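PDB 2AJR: sugar kinase, pfkB family, which probably acts as an ATP-dependent sugar kinase of the pfkB family, transferring phosphate to a sugar phosphate such as fructose 1-phosphate. Local coordinates for residues A[25-30]-A[44-49]; A[72-77]-A[95-100]. All coordinates share one frame; numbering follows the deposited sequence.

Interaction 1: A[25-30]-A[44-49]; sequences REIFIE and SKTQMS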
ATOM      1  N   ARG A  25      -3.633  -5.238  -3.168  1.00 38.16           N
ATOM      2  CA  ARG A  25      -3.584  -4.096  -4.054  1.00 36.92           C
ATOM      3  C   ARG A  25      -2.645  -4.378  -5.210  1.00 36.05           C
ATOM      4  O   ARG A  25      -1.422  -4.350  -5.049  1.00 34.38           O
ATOM      5  CB  ARG A  25      -3.126  -2.845  -3.321  1.00 38.11           C
ATOM      6  CG  ARG A  25      -3.060  -1.621  -4.277  1.00 45.49           C
ATOM      7  CD  ARG A  25      -3.487  -0.332  -3.610  1.00 56.80           C
ATOM      8  NE  ARG A  25      -4.936  -0.246  -3.416  1.00 63.00           N
ATOM      9  CZ  ARG A  25      -5.824   0.053  -4.367  1.00 62.80           C
ATOM     10  NH1 ARG A  25      -5.446   0.298  -5.619  1.00 64.89           N
ATOM     11  NH2 ARG A  25      -7.108   0.110  -4.056  1.00 60.04           N
ATOM     12  N   GLU A  26      -3.228  -4.639  -6.376  1.00 37.17           N
ATOM     13  CA  GLU A  26      -2.473  -4.857  -7.611  1.00 37.53           C
ATOM     14  C   GLU A  26      -2.313  -3.535  -8.371  1.00 34.29           C
ATOM     15  O   GLU A  26      -3.246  -2.750  -8.524  1.00 34.94           O
ATOM     16  CB  GLU A  26      -3.176  -5.894  -8.497  1.00 38.22           C
ATOM     17  CG  GLU A  26      -3.534  -7.255  -7.827  1.00 40.15           C
ATOM     18  CD  GLU A  26      -4.952  -7.783  -8.240  1.00 48.03           C
ATOM     19  OE1 GLU A  26      -5.074  -8.332  -9.379  1.00 48.70           O
ATOM     20  OE2 GLU A  26      -5.932  -7.639  -7.422  1.00 57.36           O
ATOM     21  N   ILE A  27      -1.106  -3.291  -8.843  1.00 32.32           N
ATOM     22  CA  ILE A  27      -0.782  -2.073  -9.556  1.00 29.68           C
ATOM     23  C   ILE A  27      -0.024  -2.522 -10.789  1.00 29.18           C
ATOM     24  O   ILE A  27       0.906  -3.315 -10.678  1.00 29.44           O
ATOM     25  CB  ILE A  27       0.117  -1.160  -8.702  1.00 30.01           C
ATOM     26  CG1 ILE A  27      -0.446  -1.030  -7.284  1.00 31.30           C
ATOM     27  CG2 ILE A  27       0.268   0.217  -9.349  1.00 26.13           C
ATOM     28  CD1 ILE A  27       0.573  -0.576  -6.276  1.00 30.21           C
ATOM     29  N   PHE A  28      -0.421  -2.020 -11.952  1.00 29.61           N
ATOM     30  CA  PHE A  28       0.137  -2.448 -13.229  1.00 31.44           C
ATOM     31  C   PHE A  28       0.905  -1.292 -13.832  1.00 30.80           C
ATOM     32  O   PHE A  28       0.328  -0.301 -14.219  1.00 31.25           O
ATOM     33  CB  PHE A  28      -0.988  -2.945 -14.152  1.00 33.21           C
ATOM     34  CG  PHE A  28      -1.763  -4.085 -13.551  1.00 35.23           C
ATOM     35  CD1 PHE A  28      -1.250  -5.380 -13.578  1.00 37.79           C
ATOM     36  CD2 PHE A  28      -2.964  -3.860 -12.885  1.00 39.04           C
ATOM     37  CE1 PHE A  28      -1.948  -6.447 -12.979  1.00 39.45           C
ATOM     38  CE2 PHE A  28      -3.664  -4.923 -12.267  1.00 43.26           C
ATOM     39  CZ  PHE A  28      -3.153  -6.212 -12.315  1.00 34.14           C
ATOM     40  N   ILE A  29       2.221  -1.427 -13.845  1.00 31.50           N
ATOM     41  CA  ILE A  29       3.131  -0.406 -14.321  1.00 32.05           C
ATOM     42  C   ILE A  29       4.116  -1.050 -15.294  1.00 32.48           C
ATOM     43  O   ILE A  29       4.886  -1.934 -14.936  1.00 33.81           O
ATOM     44  CB  ILE A  29       3.954   0.182 -13.155  1.00 32.37           C
ATOM     45  CG1 ILE A  29       3.060   0.857 -12.127  1.00 34.98           C
ATOM     46  CG2 ILE A  29       4.954   1.187 -13.665  1.00 32.48           C
ATOM     47  CD1 ILE A  29       3.731   1.003 -10.761  1.00 31.51           C
ATOM     48  N   GLU A  30       4.094  -0.609 -16.526  1.00 34.53           N
ATOM     49  CA  GLU A  30       5.070  -1.071 -17.503  1.00 36.29           C
ATOM     50  C   GLU A  30       6.418  -0.346 -17.291  1.00 35.49           C
ATOM     51  O   GLU A  30       6.454   0.874 -17.088  1.00 33.03           O
ATOM     52  CB  GLU A  30       4.517  -0.871 -18.927  1.00 35.74           C
ATOM     53  CG  GLU A  30       3.172  -1.615 -19.149  1.00 38.35           C
ATOM     54  CD  GLU A  30       2.947  -2.110 -20.589  1.00 39.87           C
ATOM     55  OE1 GLU A  30       3.346  -1.399 -21.546  1.00 37.29           O
ATOM     56  OE2 GLU A  30       2.357  -3.213 -20.754  1.00 38.60           O
ATOM     57  N   SER A  44      -7.900   1.750 -14.415  1.00 43.73           N
ATOM     58  CA  SER A  44      -7.781   0.340 -14.799  1.00 43.91           C
ATOM     59  C   SER A  44      -6.383  -0.246 -14.631  1.00 43.57           C
ATOM     60  O   SER A  44      -6.168  -1.401 -14.983  1.00 43.57           O
ATOM     61  CB  SER A  44      -8.172   0.161 -16.269  1.00 44.99           C
ATOM     62  OG  SER A  44      -7.086   0.474 -17.139  1.00 42.17           O
ATOM     63  N   LYS A  45      -5.421   0.543 -14.163  1.00 44.16           N
ATOM     64  CA  LYS A  45      -4.068   0.026 -13.914  1.00 45.61           C
ATOM     65  C   LYS A  45      -3.850  -0.243 -12.426  1.00 44.80           C
ATOM     66  O   LYS A  45      -2.727  -0.441 -11.965  1.00 43.54           O
ATOM     67  CB  LYS A  45      -3.019   0.973 -14.486  1.00 45.72           C
ATOM     68  CG  LYS A  45      -2.928   0.836 -15.994  1.00 49.39           C
ATOM     69  CD  LYS A  45      -1.999   1.849 -16.636  1.00 49.98           C
ATOM     70  CE  LYS A  45      -2.182   1.854 -18.165  1.00 56.20           C
ATOM     71  NZ  LYS A  45      -2.251   0.451 -18.693  1.00 61.04           N
ATOM     72  N   THR A  46      -4.949  -0.237 -11.684  1.00 45.11           N
ATOM     73  CA  THR A  46      -4.959  -0.694 -10.324  1.00 44.59           C
ATOM     74  C   THR A  46      -6.196  -1.553 -10.075  1.00 44.53           C
ATOM     75  O   THR A  46      -7.219  -1.412 -10.732  1.00 45.28           O
ATOM     76  CB  THR A  46      -4.911   0.471  -9.336  1.00 44.20           C
ATOM     77  OG1 THR A  46      -4.501  -0.035  -8.058  1.00 49.20           O
ATOM     78  CG2 THR A  46      -6.263   1.157  -9.205  1.00 39.11           C
ATOM     79  N   GLN A  47      -6.076  -2.452  -9.116  1.00 45.18           N
ATOM     80  CA  GLN A  47      -7.134  -3.382  -8.786  1.00 46.09           C
ATOM     81  C   GLN A  47      -7.012  -3.673  -7.308  1.00 44.33           C
ATOM     82  O   GLN A  47      -5.908  -3.789  -6.774  1.00 44.51           O
ATOM     83  CB  GLN A  47      -6.963  -4.674  -9.588  1.00 48.32           C
ATOM     84  CG  GLN A  47      -8.192  -5.565  -9.662  1.00 54.86           C
ATOM     85  CD  GLN A  47      -9.273  -4.987 -10.574  1.00 66.05           C
ATOM     86  OE1 GLN A  47     -10.110  -4.185 -10.145  1.00 66.93           O
ATOM     87  NE2 GLN A  47      -9.257  -5.396 -11.842  1.00 67.58           N
HETATM   88  N   MSE A  48      -8.138  -3.788  -6.633  1.00 42.73           N
HETATM   89  CA  MSE A  48      -8.102  -4.099  -5.230  1.00 42.97           C
HETATM   90  C   MSE A  48      -9.161  -5.116  -4.892  1.00 40.73           C
HETATM   91  O   MSE A  48     -10.313  -4.979  -5.291  1.00 39.78           O
HETATM   92  CB  MSE A  48      -8.274  -2.837  -4.423  1.00 43.97           C
HETATM   93  CG  MSE A  48      -7.725  -2.980  -3.031  1.00 59.25           C
HETATM   94 SE   MSE A  48      -9.127  -3.114  -1.702  1.00101.34          SE
HETATM   95  CE  MSE A  48     -10.710  -3.965  -2.640  1.00 79.00           C
ATOM     96  N   SER A  49      -8.773  -6.150  -4.158  1.00 39.23           N
ATOM     97  CA  SER A  49      -9.672  -7.261  -3.940  1.00 39.21           C
ATOM     98  C   SER A  49      -9.315  -8.033  -2.692  1.00 38.18           C
ATOM     99  O   SER A  49      -8.157  -8.037  -2.288  1.00 38.53           O
ATOM    100  CB  SER A  49      -9.592  -8.201  -5.137  1.00 40.86           C
ATOM    101  OG  SER A  49      -8.272  -8.704  -5.301  1.00 48.75           O
TER

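Interaction 2: A[72-77]-A[95-100]; sequences GFVGGY and TNFVYV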
ATOM      1  N   GLY A  72     -11.549 -17.382   9.443  1.00 28.04           N
ATOM      2  CA  GLY A  72     -10.248 -16.772   9.696  1.00 29.04           C
ATOM      3  C   GLY A  72     -10.314 -15.601  10.676  1.00 29.57           C
ATOM      4  O   GLY A  72     -11.248 -15.488  11.471  1.00 30.24           O
ATOM      5  N   PHE A  73      -9.316 -14.724  10.624  1.00 29.31           N
ATOM      6  CA  PHE A  73      -9.319 -13.525  11.451  1.00 29.22           C
ATOM      7  C   PHE A  73      -9.349 -12.302  10.555  1.00 28.41           C
ATOM      8  O   PHE A  73      -8.652 -12.266   9.565  1.00 30.32           O
ATOM      9  CB  PHE A  73      -8.073 -13.462  12.331  1.00 29.43           C
ATOM     10  CG  PHE A  73      -7.904 -14.639  13.237  1.00 30.06           C
ATOM     11  CD1 PHE A  73      -8.729 -14.802  14.339  1.00 32.75           C
ATOM     12  CD2 PHE A  73      -6.914 -15.575  13.003  1.00 29.19           C
ATOM     13  CE1 PHE A  73      -8.583 -15.894  15.184  1.00 28.55           C
ATOM     14  CE2 PHE A  73      -6.765 -16.672  13.850  1.00 34.48           C
ATOM     15  CZ  PHE A  73      -7.609 -16.827  14.941  1.00 30.23           C
ATOM     16  N   VAL A  74     -10.153 -11.303  10.902  1.00 27.57           N
ATOM     17  CA  VAL A  74     -10.118 -10.029  10.223  1.00 27.62           C
ATOM     18  C   VAL A  74     -10.090  -8.964  11.282  1.00 27.57           C
ATOM     19  O   VAL A  74     -10.503  -9.207  12.421  1.00 27.55           O
ATOM     20  CB  VAL A  74     -11.342  -9.821   9.330  1.00 29.46           C
ATOM     21  CG1 VAL A  74     -11.441 -10.949   8.313  1.00 32.24           C
ATOM     22  CG2 VAL A  74     -12.622  -9.709  10.175  1.00 26.50           C
ATOM     23  N   GLY A  75      -9.618  -7.774  10.929  1.00 28.20           N
ATOM     24  CA  GLY A  75      -9.643  -6.687  11.904  1.00 29.73           C
ATOM     25  C   GLY A  75      -9.529  -5.302  11.338  1.00 29.01           C
ATOM     26  O   GLY A  75      -9.087  -5.121  10.216  1.00 30.08           O
ATOM     27  N   GLY A  76      -9.922  -4.321  12.141  1.00 30.91           N
ATOM     28  CA  GLY A  76      -9.799  -2.910  11.782  1.00 32.50           C
ATOM     29  C   GLY A  76     -10.475  -2.460  10.502  1.00 33.77           C
ATOM     30  O   GLY A  76     -11.414  -3.089  10.019  1.00 35.71           O
ATOM     31  N   TYR A  77      -9.978  -1.354   9.961  1.00 34.90           N
ATOM     32  CA  TYR A  77     -10.494  -0.765   8.730  1.00 36.41           C
ATOM     33  C   TYR A  77     -10.372  -1.693   7.531  1.00 35.47           C
ATOM     34  O   TYR A  77     -11.307  -1.813   6.728  1.00 34.16           O
ATOM     35  CB  TYR A  77      -9.735   0.517   8.398  1.00 38.09           C
ATOM     36  CG  TYR A  77      -9.903   1.642   9.386  1.00 41.49           C
ATOM     37  CD1 TYR A  77     -11.159   2.236   9.608  1.00 40.31           C
ATOM     38  CD2 TYR A  77      -8.800   2.141  10.074  1.00 43.41           C
ATOM     39  CE1 TYR A  77     -11.299   3.294  10.499  1.00 38.01           C
ATOM     40  CE2 TYR A  77      -8.925   3.192  10.966  1.00 46.38           C
ATOM     41  CZ  TYR A  77     -10.173   3.767  11.177  1.00 45.99           C
ATOM     42  OH  TYR A  77     -10.255   4.812  12.074  1.00 48.99           O
ATOM     43  N   THR A  95     -19.487 -15.585   5.239  1.00 36.35           N
ATOM     44  CA  THR A  95     -18.325 -15.273   6.045  1.00 35.20           C
ATOM     45  C   THR A  95     -18.601 -15.653   7.491  1.00 34.91           C
ATOM     46  O   THR A  95     -19.741 -15.577   7.952  1.00 34.50           O
ATOM     47  CB  THR A  95     -17.975 -13.791   5.945  1.00 36.63           C
ATOM     48  OG1 THR A  95     -18.997 -13.011   6.567  1.00 31.72           O
ATOM     49  CG2 THR A  95     -17.807 -13.380   4.459  1.00 33.70           C
ATOM     50  N   ASN A  96     -17.558 -16.082   8.193  1.00 33.50           N
ATOM     51  CA  ASN A  96     -17.668 -16.400   9.613  1.00 33.25           C
ATOM     52  C   ASN A  96     -16.315 -16.163  10.296  1.00 31.73           C
ATOM     53  O   ASN A  96     -15.645 -17.093  10.745  1.00 33.61           O
ATOM     54  CB  ASN A  96     -18.139 -17.846   9.774  1.00 34.34           C
ATOM     55  CG  ASN A  96     -18.393 -18.220  11.215  1.00 35.52           C
ATOM     56  OD1 ASN A  96     -18.793 -17.384  12.031  1.00 43.62           O
ATOM     57  ND2 ASN A  96     -18.142 -19.477  11.546  1.00 30.40           N
ATOM     58  N   PHE A  97     -15.911 -14.909  10.325  1.00 29.36           N
ATOM     59  CA  PHE A  97     -14.577 -14.526  10.744  1.00 29.34           C
ATOM     60  C   PHE A  97     -14.580 -14.061  12.188  1.00 29.68           C
ATOM     61  O   PHE A  97     -15.477 -13.349  12.592  1.00 30.95           O
ATOM     62  CB  PHE A  97     -14.091 -13.342   9.904  1.00 30.24           C
ATOM     63  CG  PHE A  97     -13.793 -13.680   8.488  1.00 29.43           C
ATOM     64  CD1 PHE A  97     -12.711 -14.475   8.173  1.00 36.53           C
ATOM     65  CD2 PHE A  97     -14.563 -13.177   7.465  1.00 30.29           C
ATOM     66  CE1 PHE A  97     -12.421 -14.801   6.857  1.00 36.37           C
ATOM     67  CE2 PHE A  97     -14.273 -13.488   6.142  1.00 29.70           C
ATOM     68  CZ  PHE A  97     -13.197 -14.305   5.843  1.00 32.08           C
ATOM     69  N   VAL A  98     -13.553 -14.398  12.950  1.00 29.89           N
ATOM     70  CA  VAL A  98     -13.381 -13.813  14.268  1.00 29.87           C
ATOM     71  C   VAL A  98     -12.723 -12.448  14.096  1.00 31.39           C
ATOM     72  O   VAL A  98     -11.654 -12.338  13.475  1.00 32.63           O
ATOM     73  CB  VAL A  98     -12.501 -14.692  15.146  1.00 31.31           C
ATOM     74  CG1 VAL A  98     -12.030 -13.926  16.376  1.00 26.44           C
ATOM     75  CG2 VAL A  98     -13.256 -15.941  15.509  1.00 31.48           C
ATOM     76  N   TYR A  99     -13.363 -11.423  14.650  1.00 31.90           N
ATOM     77  CA  TYR A  99     -12.896 -10.052  14.551  1.00 33.24           C
ATOM     78  C   TYR A  99     -11.879  -9.770  15.633  1.00 33.83           C
ATOM     79  O   TYR A  99     -12.151  -9.999  16.798  1.00 36.31           O
ATOM     80  CB  TYR A  99     -14.078  -9.087  14.654  1.00 33.71           C
ATOM     81  CG  TYR A  99     -14.862  -9.093  13.370  1.00 37.36           C
ATOM     82  CD1 TYR A  99     -15.727 -10.138  13.076  1.00 32.14           C
ATOM     83  CD2 TYR A  99     -14.698  -8.088  12.419  1.00 39.62           C
ATOM     84  CE1 TYR A  99     -16.414 -10.183  11.890  1.00 37.28           C
ATOM     85  CE2 TYR A  99     -15.405  -8.121  11.222  1.00 40.85           C
ATOM     86  CZ  TYR A  99     -16.253  -9.182  10.969  1.00 36.09           C
ATOM     87  OH  TYR A  99     -16.961  -9.248   9.804  1.00 43.06           O
ATOM     88  N   VAL A 100     -10.715  -9.277  15.239  1.00 33.33           N
ATOM     89  CA  VAL A 100      -9.614  -9.062  16.158  1.00 33.43           C
ATOM     90  C   VAL A 100      -9.276  -7.578  16.212  1.00 34.79           C
ATOM     91  O   VAL A 100      -9.714  -6.807  15.369  1.00 35.96           O
ATOM     92  CB  VAL A 100      -8.363  -9.908  15.755  1.00 34.16           C
ATOM     93  CG1 VAL A 100      -8.677 -11.385  15.802  1.00 33.31           C
ATOM     94  CG2 VAL A 100      -7.850  -9.544  14.349  1.00 28.88           C
TER
HETATM   95  O   HOH W   1     -11.376  -5.094  14.569  1.00 38.44           O

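Interaction 1: A[25-30]-A[44-49]
T46 holds OG1 anti to its backbone N (chi1 -162°), on the side where E26 O and the arginine of the facing strand lie, while R25 carries CG anti to its own N (chi1 179°) before its chain bends twice. Both residues belong to the small lid sheet of the ribokinase-like fold, in which strands 22-28 and 46-51 are antiparallel neighbours; the short strands 25-28 and 46-49 meet at 167°. Backbone bonds join them: E26 N to Q47 O at 2.8 Å, Q47 N to E26 O at 2.9 Å and F28 N to K45 O at 2.8 Å. Threonine suits its place because its hydroxyl adds a second donor to E26 O, at 3.0 Å from OG1; OG1 and Q47 N reach this oxygen from opposite faces of the carbonyl plane, so two bonds grip it. The R25 side chain crosses that of the selenomethionine M48 at about a right angle, and its guanidinium takes M48 CB over one face, NH2 lying 3.2 Å from that carbon; T46 OG1 sits at its edge without a proper bond. On the face carrying R25, I27, T46 and M48, F123 of the second subunit packs on T46 and meets R25 in a cation-pi contact, which places the strand pair at the dimer interface. The other face carries E26 and Q47. The F28 ring turns its edge to Q47 CB and meets K308 in a cation-pi contact. E26 lies alongside Q47: its OE1 accepts from K310 N, and its OE2 takes a weak bond from S49 OG at 3.3 Å.

Interaction 2: A[72-77]-A[95-100]
V74 and the strand 95-100 are tied first by backbone bonds. V98 N gives to G72 O at 2.9 Å, V74 N to V98 O at 3.2 Å and V100 N to V74 O at 2.8 Å, a parallel ladder that joins the two strands of the beta-alpha-beta unit 68-75, 76-89, 93-100. Strand 93-100 is an edge strand of the large sheet within this chain, and the strands cross here at -41°, a marked twist. CH-pi contacts come next. With CG1 anti to the carbonyl carbon (chi1 -57°) and CG2 between the backbone N and that carbon, V74 places its two methyls over different rings: CG1 over a face of F97, 3.8 Å from its centroid, and CG2 over a face of Y99, 3.6 Å from that centroid. V83 of helix 76-89 packs on both aromatics. An alanine at F97 would probably leave V74 CG1 without the ring it rests on and open a gap beside G72, whose N is 3.4 Å from F97 CD1. Apolar contacts fill the opposite face, where F73 CD1 touches V100 CG1 at 3.7 Å and the F73 side chain runs beside V98. Glycine is needed at G72, whose backbone angles would jam a side chain against the preceding carbonyl, and at G75, where a CB would clash with V100 O. A water accepts from G76 N and donates to V100 O, bridging the two segments. Between them, hydrogen bonds thus run through backbone and one water, while side-chain contacts are apolar on both faces: helix 76-89 lies on the V74 and F97 face, helix 130-144 on that of V98 and V100, and exposed Y99 marks the margin.

How the interactions relate
Interactions 1 and 2 follow one another along the chain and belong to different sheets of one pfkB kinase: 25-30 with 44-49 lies in the four-stranded lid, 72-77 with 95-100 at the edge of the large central sheet. Their centres are 25 Å apart and their nearest atoms about 9 Å, with no touch. Interaction 1 is the one near the magnesium site formed by H267, A304, R307 and E309: the E26 side chain is about 4 Å from that of E309 and about 7 Å from the ion. Interaction 2 lies away from it. Interaction 1 reaches the second subunit through the face carrying R25, I27 and T46; in segment 72-77, Y77, which takes no part in the strand pairing, packs on Y77 of that subunit.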